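Long-range contact in putative tryptophan halogenase (Xanthomonas campestris pv. campestris, PDB 6Y1W), which probably halogenates an aromatic substrate with the help of a flavin cofactor: residues 60-72 with 347-359. Residues are numbered along the deposited sequence; the frame is centred on the assembly and turned at random.
Sequences EATIPSLVTFHRL and ESTNIHLIQRGIV. With BUD ((2S,3S)-butane-2,3-diol), chain H.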
ATOM      1  N   GLU A  60       2.816 -17.804  23.501  1.00 15.85           N
ATOM      2  CA  GLU A  60       2.145 -16.915  22.570  1.00 14.57           C
ATOM      3  C   GLU A  60       2.636 -17.164  21.154  1.00 14.71           C
ATOM      4  O   GLU A  60       3.833 -17.373  20.944  1.00 15.66           O
ATOM      5  CB  GLU A  60       2.417 -15.455  23.006  1.00 21.20           C
ATOM      6  CG  GLU A  60       1.705 -14.431  22.206  1.00 19.72           C
ATOM      7  CD  GLU A  60       1.580 -13.073  22.928  1.00 20.53           C
ATOM      8  OE1 GLU A  60       1.924 -12.914  24.125  1.00 18.53           O
ATOM      9  OE2 GLU A  60       1.077 -12.151  22.264  1.00 21.13           O
ATOM     10  N   ALA A  61       1.729 -17.117  20.171  1.00 13.35           N
ATOM     11  CA  ALA A  61       2.124 -17.188  18.766  1.00 10.93           C
ATOM     12  C   ALA A  61       2.278 -15.775  18.159  1.00 13.51           C
ATOM     13  O   ALA A  61       1.757 -14.787  18.676  1.00 15.12           O
ATOM     14  CB  ALA A  61       1.093 -18.004  17.974  1.00 14.19           C
ATOM     15  N   THR A  62       3.064 -15.697  17.088  1.00 13.76           N
ATOM     16  CA  THR A  62       3.445 -14.421  16.481  1.00 12.93           C
ATOM     17  C   THR A  62       3.279 -14.536  14.965  1.00 11.70           C
ATOM     18  O   THR A  62       2.853 -15.577  14.422  1.00 14.25           O
ATOM     19  CB  THR A  62       4.910 -14.025  16.811  1.00 12.23           C
ATOM     20  OG1 THR A  62       5.796 -15.075  16.413  1.00 13.41           O
ATOM     21  CG2 THR A  62       5.128 -13.790  18.315  1.00 15.66           C
ATOM     22  N   ILE A  63       3.562 -13.444  14.272  1.00 12.50           N
ATOM     23  CA  ILE A  63       3.484 -13.419  12.809  1.00  9.61           C
ATOM     24  C   ILE A  63       4.762 -12.829  12.221  1.00 12.28           C
ATOM     25  O   ILE A  63       5.620 -12.327  12.978  1.00 14.22           O
ATOM     26  CB  ILE A  63       2.205 -12.687  12.348  1.00 11.63           C
ATOM     27  CG1 ILE A  63       2.076 -11.317  12.977  1.00 14.70           C
ATOM     28  CG2 ILE A  63       0.945 -13.531  12.715  1.00 15.55           C
ATOM     29  CD1 ILE A  63       0.826 -10.567  12.418  1.00 17.28           C
ATOM     30  N   PRO A  64       4.955 -12.895  10.901  1.00 12.34           N
ATOM     31  CA  PRO A  64       6.307 -12.650  10.359  1.00 12.94           C
ATOM     32  C   PRO A  64       6.829 -11.246  10.559  1.00 14.49           C
ATOM     33  O   PRO A  64       8.041 -11.037  10.409  1.00 13.87           O
ATOM     34  CB  PRO A  64       6.149 -12.978   8.870  1.00 14.30           C
ATOM     35  CG  PRO A  64       5.089 -14.096   8.872  1.00 13.93           C
ATOM     36  CD  PRO A  64       4.115 -13.631   9.918  1.00 13.64           C
ATOM     37  N   SER A  65       5.973 -10.265  10.839  1.00 12.77           N
ATOM     38  CA  SER A  65       6.506  -8.936  11.127  1.00 14.22           C
ATOM     39  C   SER A  65       7.512  -8.949  12.277  1.00 14.94           C
ATOM     40  O   SER A  65       8.373  -8.059  12.339  1.00 14.94           O
ATOM     41  CB  SER A  65       5.346  -7.979  11.410  1.00 13.52           C
ATOM     42  OG  SER A  65       4.589  -8.443  12.528  1.00 15.19           O
ATOM     43  N   LEU A  66       7.424  -9.908  13.210  1.00 12.34           N
ATOM     44  CA  LEU A  66       8.385  -9.892  14.307  1.00 10.82           C
ATOM     45  C   LEU A  66       9.784 -10.226  13.804  1.00 15.71           C
ATOM     46  O   LEU A  66      10.771  -9.810  14.414  1.00 14.60           O
ATOM     47  CB  LEU A  66       8.007 -10.866  15.424  1.00 13.56           C
ATOM     48  CG  LEU A  66       8.744 -10.646  16.755  1.00 13.83           C
ATOM     49  CD1 LEU A  66       8.346  -9.323  17.417  1.00 11.99           C
ATOM     50  CD2 LEU A  66       8.455 -11.770  17.743  1.00 18.44           C
ATOM     51  N   VAL A  67       9.892 -11.010  12.730  1.00 11.46           N
ATOM     52  CA  VAL A  67      11.209 -11.281  12.149  1.00 11.83           C
ATOM     53  C   VAL A  67      11.843  -9.971  11.705  1.00 17.32           C
ATOM     54  O   VAL A  67      13.033  -9.708  11.935  1.00 15.34           O
ATOM     55  CB  VAL A  67      11.091 -12.270  10.976  1.00 17.50           C
ATOM     56  CG1 VAL A  67      12.482 -12.635  10.437  1.00 16.55           C
ATOM     57  CG2 VAL A  67      10.362 -13.531  11.393  1.00 12.95           C
ATOM     58  N   THR A  68      11.052  -9.127  11.058  1.00 15.32           N
ATOM     59  CA  THR A  68      11.541  -7.806  10.673  1.00 14.40           C
ATOM     60  C   THR A  68      11.898  -6.954  11.884  1.00 13.80           C
ATOM     61  O   THR A  68      12.912  -6.245  11.860  1.00 14.49           O
ATOM     62  CB  THR A  68      10.478  -7.125   9.813  1.00 18.33           C
ATOM     63  OG1 THR A  68      10.257  -7.930   8.654  1.00 21.77           O
ATOM     64  CG2 THR A  68      10.938  -5.718   9.385  1.00 17.12           C
ATOM     65  N   PHE A  69      11.062  -6.947  12.927  1.00 14.59           N
ATOM     66  CA  PHE A  69      11.384  -6.185  14.148  1.00 13.72           C
ATOM     67  C   PHE A  69      12.790  -6.518  14.660  1.00 14.27           C
ATOM     68  O   PHE A  69      13.575  -5.626  15.026  1.00 15.11           O
ATOM     69  CB  PHE A  69      10.337  -6.519  15.241  1.00 17.95           C
ATOM     70  CG  PHE A  69      10.369  -5.601  16.464  1.00 14.76           C
ATOM     71  CD1 PHE A  69      10.137  -4.237  16.336  1.00 14.02           C
ATOM     72  CD2 PHE A  69      10.593  -6.142  17.738  1.00 16.92           C
ATOM     73  CE1 PHE A  69      10.102  -3.405  17.491  1.00 11.26           C
ATOM     74  CE2 PHE A  69      10.593  -5.324  18.894  1.00 17.01           C
ATOM     75  CZ  PHE A  69      10.335  -3.969  18.765  1.00 15.76           C
ATOM     76  N   HIS A  70      13.134  -7.804  14.695  1.00 15.24           N
ATOM     77  CA  HIS A  70      14.441  -8.174  15.220  1.00 15.30           C
ATOM     78  C   HIS A  70      15.551  -7.774  14.264  1.00 16.85           C
ATOM     79  O   HIS A  70      16.645  -7.433  14.723  1.00 15.56           O
ATOM     80  CB  HIS A  70      14.464  -9.679  15.537  1.00 14.44           C
ATOM     81  CG  HIS A  70      13.614  -9.998  16.713  1.00 14.70           C
ATOM     82  ND1 HIS A  70      13.298 -11.285  17.092  1.00 14.36           N
ATOM     83  CD2 HIS A  70      13.044  -9.181  17.632  1.00 15.43           C
ATOM     84  CE1 HIS A  70      12.545 -11.243  18.180  1.00 15.79           C
ATOM     85  NE2 HIS A  70      12.378  -9.982  18.528  1.00 16.22           N
ATOM     86  N   ARG A  71      15.270  -7.734  12.962  1.00 14.61           N
ATOM     87  CA  ARG A  71      16.251  -7.186  12.033  1.00 14.52           C
ATOM     88  C   ARG A  71      16.498  -5.715  12.284  1.00 19.20           C
ATOM     89  O   ARG A  71      17.642  -5.254  12.187  1.00 19.82           O
ATOM     90  CB  ARG A  71      15.798  -7.401  10.599  1.00 15.44           C
ATOM     91  CG  ARG A  71      15.924  -8.825  10.241  1.00 21.82           C
ATOM     92  CD  ARG A  71      15.998  -9.039   8.753  1.00 46.94           C
ATOM     93  NE  ARG A  71      16.051 -10.479   8.567  1.00 65.79           N
ATOM     94  CZ  ARG A  71      15.125 -11.189   7.946  1.00 63.00           C
ATOM     95  NH1 ARG A  71      14.065 -10.579   7.415  1.00 45.75           N
ATOM     96  NH2 ARG A  71      15.273 -12.511   7.862  1.00 32.89           N
ATOM     97  N   LEU A  72      15.437  -4.946  12.557  1.00 14.68           N
ATOM     98  CA  LEU A  72      15.632  -3.522  12.833  1.00 14.93           C
ATOM     99  C   LEU A  72      16.454  -3.339  14.100  1.00 16.89           C
ATOM    100  O   LEU A  72      17.295  -2.437  14.179  1.00 15.98           O
ATOM    101  CB  LEU A  72      14.283  -2.792  13.004  1.00 17.59           C
ATOM    102  CG  LEU A  72      13.265  -2.963  11.878  1.00 18.81           C
ATOM    103  CD1 LEU A  72      11.966  -2.227  12.220  1.00 19.31           C
ATOM    104  CD2 LEU A  72      13.827  -2.512  10.546  1.00 20.33           C
ATOM    105  N   GLU A 347      -5.747 -14.807  15.165  1.00 11.80           N
ATOM    106  CA  GLU A 347      -4.761 -14.677  14.099  1.00 11.33           C
ATOM    107  C   GLU A 347      -3.424 -14.161  14.634  1.00 12.93           C
ATOM    108  O   GLU A 347      -2.635 -13.590  13.883  1.00 14.93           O
ATOM    109  CB  GLU A 347      -5.266 -13.754  12.972  1.00 15.73           C
ATOM    110  CG  GLU A 347      -6.312 -14.426  12.057  1.00 14.22           C
ATOM    111  CD  GLU A 347      -5.715 -15.447  11.091  1.00 12.58           C
ATOM    112  OE1 GLU A 347      -4.466 -15.500  10.935  1.00 13.37           O
ATOM    113  OE2 GLU A 347      -6.520 -16.243  10.469  1.00 13.64           O
ATOM    114  N   SER A 348      -3.148 -14.363  15.929  1.00 12.50           N
ATOM    115  CA  SER A 348      -1.826 -14.099  16.511  1.00 12.24           C
ATOM    116  C   SER A 348      -1.349 -12.677  16.223  1.00 14.44           C
ATOM    117  O   SER A 348      -0.219 -12.465  15.785  1.00 15.27           O
ATOM    118  CB  SER A 348      -0.755 -15.110  16.038  1.00 16.37           C
ATOM    119  OG  SER A 348      -1.239 -16.476  15.970  1.00 15.08           O
ATOM    120  N   THR A 349      -2.194 -11.693  16.517  1.00 12.55           N
ATOM    121  CA  THR A 349      -1.891 -10.296  16.197  1.00 12.71           C
ATOM    122  C   THR A 349      -1.456  -9.457  17.409  1.00 14.18           C
ATOM    123  O   THR A 349      -1.104  -8.293  17.209  1.00 14.27           O
ATOM    124  CB  THR A 349      -3.089  -9.611  15.523  1.00 12.93           C
ATOM    125  OG1 THR A 349      -4.309  -9.872  16.251  1.00 14.72           O
ATOM    126  CG2 THR A 349      -3.249 -10.066  14.074  1.00 11.96           C
ATOM    127  N   ASN A 350      -1.424  -9.989  18.638  1.00 15.32           N
ATOM    128  CA  ASN A 350      -1.167  -9.132  19.815  1.00 14.80           C
ATOM    129  C   ASN A 350       0.213  -8.470  19.755  1.00 16.73           C
ATOM    130  O   ASN A 350       0.351  -7.237  19.847  1.00 15.50           O
ATOM    131  CB  ASN A 350      -1.283  -9.973  21.102  1.00 14.92           C
ATOM    132  CG  ASN A 350      -0.797  -9.215  22.341  1.00 25.38           C
ATOM    133  OD1 ASN A 350      -1.357  -8.168  22.645  1.00 28.27           O
ATOM    134  ND2 ASN A 350       0.235  -9.728  23.061  1.00 19.32           N
ATOM    135  N   ILE A 351       1.267  -9.284  19.629  1.00 13.04           N
ATOM    136  CA  ILE A 351       2.613  -8.713  19.590  1.00 15.53           C
ATOM    137  C   ILE A 351       2.822  -7.841  18.360  1.00 15.16           C
ATOM    138  O   ILE A 351       3.503  -6.806  18.435  1.00 14.85           O
ATOM    139  CB  ILE A 351       3.639  -9.852  19.731  1.00 11.83           C
ATOM    140  CG1 ILE A 351       3.738 -10.203  21.217  1.00 15.63           C
ATOM    141  CG2 ILE A 351       5.037  -9.437  19.183  1.00 14.19           C
ATOM    142  CD1 ILE A 351       4.575 -11.455  21.493  1.00 17.77           C
ATOM    143  N   HIS A 352       2.205  -8.198  17.237  1.00 12.99           N
ATOM    144  CA  HIS A 352       2.284  -7.387  16.025  1.00 13.16           C
ATOM    145  C   HIS A 352       1.731  -5.990  16.261  1.00 14.86           C
ATOM    146  O   HIS A 352       2.298  -4.994  15.790  1.00 14.44           O
ATOM    147  CB  HIS A 352       1.514  -8.097  14.918  1.00 14.90           C
ATOM    148  CG  HIS A 352       1.266  -7.227  13.730  1.00 12.56           C
ATOM    149  ND1 HIS A 352       2.191  -7.070  12.720  1.00 13.38           N
ATOM    150  CD2 HIS A 352       0.191  -6.481  13.384  1.00 14.79           C
ATOM    151  CE1 HIS A 352       1.694  -6.259  11.794  1.00 13.75           C
ATOM    152  NE2 HIS A 352       0.477  -5.897  12.172  1.00 14.34           N
ATOM    153  N   LEU A 353       0.601  -5.896  16.969  1.00 12.86           N
ATOM    154  CA  LEU A 353       0.015  -4.585  17.182  1.00 11.42           C
ATOM    155  C   LEU A 353       0.865  -3.736  18.108  1.00 14.10           C
ATOM    156  O   LEU A 353       0.905  -2.522  17.932  1.00 15.47           O
ATOM    157  CB  LEU A 353      -1.406  -4.713  17.727  1.00 14.44           C
ATOM    158  CG  LEU A 353      -2.377  -5.111  16.607  1.00 15.08           C
ATOM    159  CD1 LEU A 353      -3.668  -5.651  17.228  1.00 16.62           C
ATOM    160  CD2 LEU A 353      -2.664  -3.982  15.617  1.00 16.36           C
ATOM    161  N   ILE A 354       1.555  -4.352  19.075  1.00 13.58           N
ATOM    162  CA  ILE A 354       2.550  -3.614  19.860  1.00 11.75           C
ATOM    163  C   ILE A 354       3.654  -3.098  18.949  1.00 12.44           C
ATOM    164  O   ILE A 354       4.032  -1.917  18.991  1.00 13.63           O
ATOM    165  CB  ILE A 354       3.124  -4.510  20.974  1.00 14.17           C
ATOM    166  CG1 ILE A 354       2.029  -4.832  22.003  1.00 14.09           C
ATOM    167  CG2 ILE A 354       4.263  -3.745  21.687  1.00 13.07           C
ATOM    168  CD1 ILE A 354       2.434  -5.973  22.984  1.00 16.66           C
ATOM    169  N   GLN A 355       4.218  -3.994  18.127  1.00 12.33           N
ATOM    170  CA  GLN A 355       5.308  -3.616  17.238  1.00 13.27           C
ATOM    171  C   GLN A 355       4.890  -2.488  16.311  1.00 15.18           C
ATOM    172  O   GLN A 355       5.654  -1.534  16.105  1.00 14.78           O
ATOM    173  CB  GLN A 355       5.747  -4.820  16.412  1.00 17.64           C
ATOM    174  CG  GLN A 355       6.595  -4.433  15.208  1.00 15.43           C
ATOM    175  CD  GLN A 355       7.086  -5.653  14.448  1.00 16.80           C
ATOM    176  OE1 GLN A 355       7.114  -6.785  14.997  1.00 17.64           O
ATOM    177  NE2 GLN A 355       7.532  -5.440  13.204  1.00 21.37           N
ATOM    178  N   ARG A 356       3.673  -2.570  15.738  1.00 14.19           N
ATOM    179  CA  ARG A 356       3.251  -1.487  14.834  1.00 14.39           C
ATOM    180  C   ARG A 356       3.190  -0.150  15.562  1.00 15.44           C
ATOM    181  O   ARG A 356       3.588   0.886  15.015  1.00 15.48           O
ATOM    182  CB  ARG A 356       1.881  -1.783  14.212  1.00 16.91           C
ATOM    183  CG  ARG A 356       1.889  -2.966  13.252  1.00 15.52           C
ATOM    184  CD  ARG A 356       2.793  -2.723  12.020  1.00 18.27           C
ATOM    185  NE  ARG A 356       2.381  -1.491  11.365  1.00 22.75           N
ATOM    186  CZ  ARG A 356       3.213  -0.539  10.954  1.00 25.85           C
ATOM    187  NH1 ARG A 356       4.529  -0.663  11.134  1.00 26.02           N
ATOM    188  NH2 ARG A 356       2.714   0.554  10.370  1.00 25.62           N
ATOM    189  N   GLY A 357       2.658  -0.139  16.780  1.00 14.05           N
ATOM    190  CA  GLY A 357       2.574   1.114  17.512  1.00 12.72           C
ATOM    191  C   GLY A 357       3.956   1.690  17.765  1.00 14.73           C
ATOM    192  O   GLY A 357       4.151   2.908  17.709  1.00 13.88           O
ATOM    193  N   ILE A 358       4.926   0.819  18.060  1.00 14.62           N
ATOM    194  CA  ILE A 358       6.298   1.259  18.353  1.00 13.84           C
ATOM    195  C   ILE A 358       6.982   1.759  17.080  1.00 16.34           C
ATOM    196  O   ILE A 358       7.591   2.846  17.046  1.00 16.15           O
ATOM    197  CB  ILE A 358       7.098   0.093  18.975  1.00 16.84           C
ATOM    198  CG1 ILE A 358       6.552  -0.278  20.345  1.00 17.83           C
ATOM    199  CG2 ILE A 358       8.622   0.454  19.038  1.00 16.42           C
ATOM    200  CD1 ILE A 358       7.038  -1.662  20.834  1.00 16.59           C
ATOM    201  N   VAL A 359       6.952   0.939  16.032  1.00 14.66           N
ATOM    202  CA  VAL A 359       7.613   1.287  14.784  1.00 13.89           C
ATOM    203  C   VAL A 359       7.006   2.558  14.212  1.00 15.46           C
ATOM    204  O   VAL A 359       7.723   3.448  13.736  1.00 14.16           O
ATOM    205  CB  VAL A 359       7.525   0.118  13.785  1.00 16.34           C
ATOM    206  CG1 VAL A 359       8.003   0.567  12.360  1.00 16.19           C
ATOM    207  CG2 VAL A 359       8.407  -1.023  14.284  1.00 16.99           C
TER
HETATM  208  C1  BUD H 606       0.393 -12.592   8.968  0.92 20.64           C
HETATM  209  O1  BUD H 606      -1.564 -13.716   8.230  0.92 21.01           O
HETATM  210  C2  BUD H 606      -0.807 -12.546   8.022  0.92 26.31           C
HETATM  211  O2  BUD H 606      -1.385 -12.346   5.640  0.92 23.44           O
HETATM  212  C3  BUD H 606      -0.322 -12.483   6.570  0.92 24.67           C
HETATM  213  C4  BUD H 606       0.629 -11.289   6.420  0.92 25.63           C
HETATM  214  O   HOH W   1       1.118 -12.329  19.529  1.00 16.29           O
HETATM  215  O   HOH W   2       5.150  -8.704  15.226  1.00 16.32           O
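Gln355 reaches out from helix 350-359, extended and with CG anti to the backbone N (chi1 164°), into the hollow between Ser65, Leu66 and Phe69. Its NE2 donates a hydrogen bond to Ser65 O at 2.9 Å, approaching from above the carbonyl plane, while OE1 lies against Phe69 CB. That carbonyl also accepts the helical bond from Phe69 N. The Phe69 ring meets Val359 CG2 and Ile358 CG2 at its edge, and Met30 of helix 25-39 touches the Phe69 side chain. One turn before Gln355, His352 ND1 and Ser65 OG share a 2.8 Å hydrogen bond at the imidazole edge, and a water links the same hydroxyl to Gln355 OE1. Ile63 CD1 fits against His352 CB and CG (3.6 Å to CB), and its CG2 rests on Ser348 O. Ile351 sets CG2 on Leu66 CD1, CD1 on Thr62 CG2, and CG1 and CD1 against the Glu60 carboxylate. Asn350 ND2 donates an almost straight hydrogen bond to the syn lone pair of Glu60 OE2 (2.7 Å, 169°), and a second water ties this oxygen to Ala61 O and Ile351 N. Segments 65-72 and 350-359 cross at 41°. Ser348 OG and Thr62 O are both hydrogen-bonded to Lys89 NZ, framing the predicted catalytic lysine beside the predicted FAD and tryptophan sites of a flavin-dependent halogenase fold.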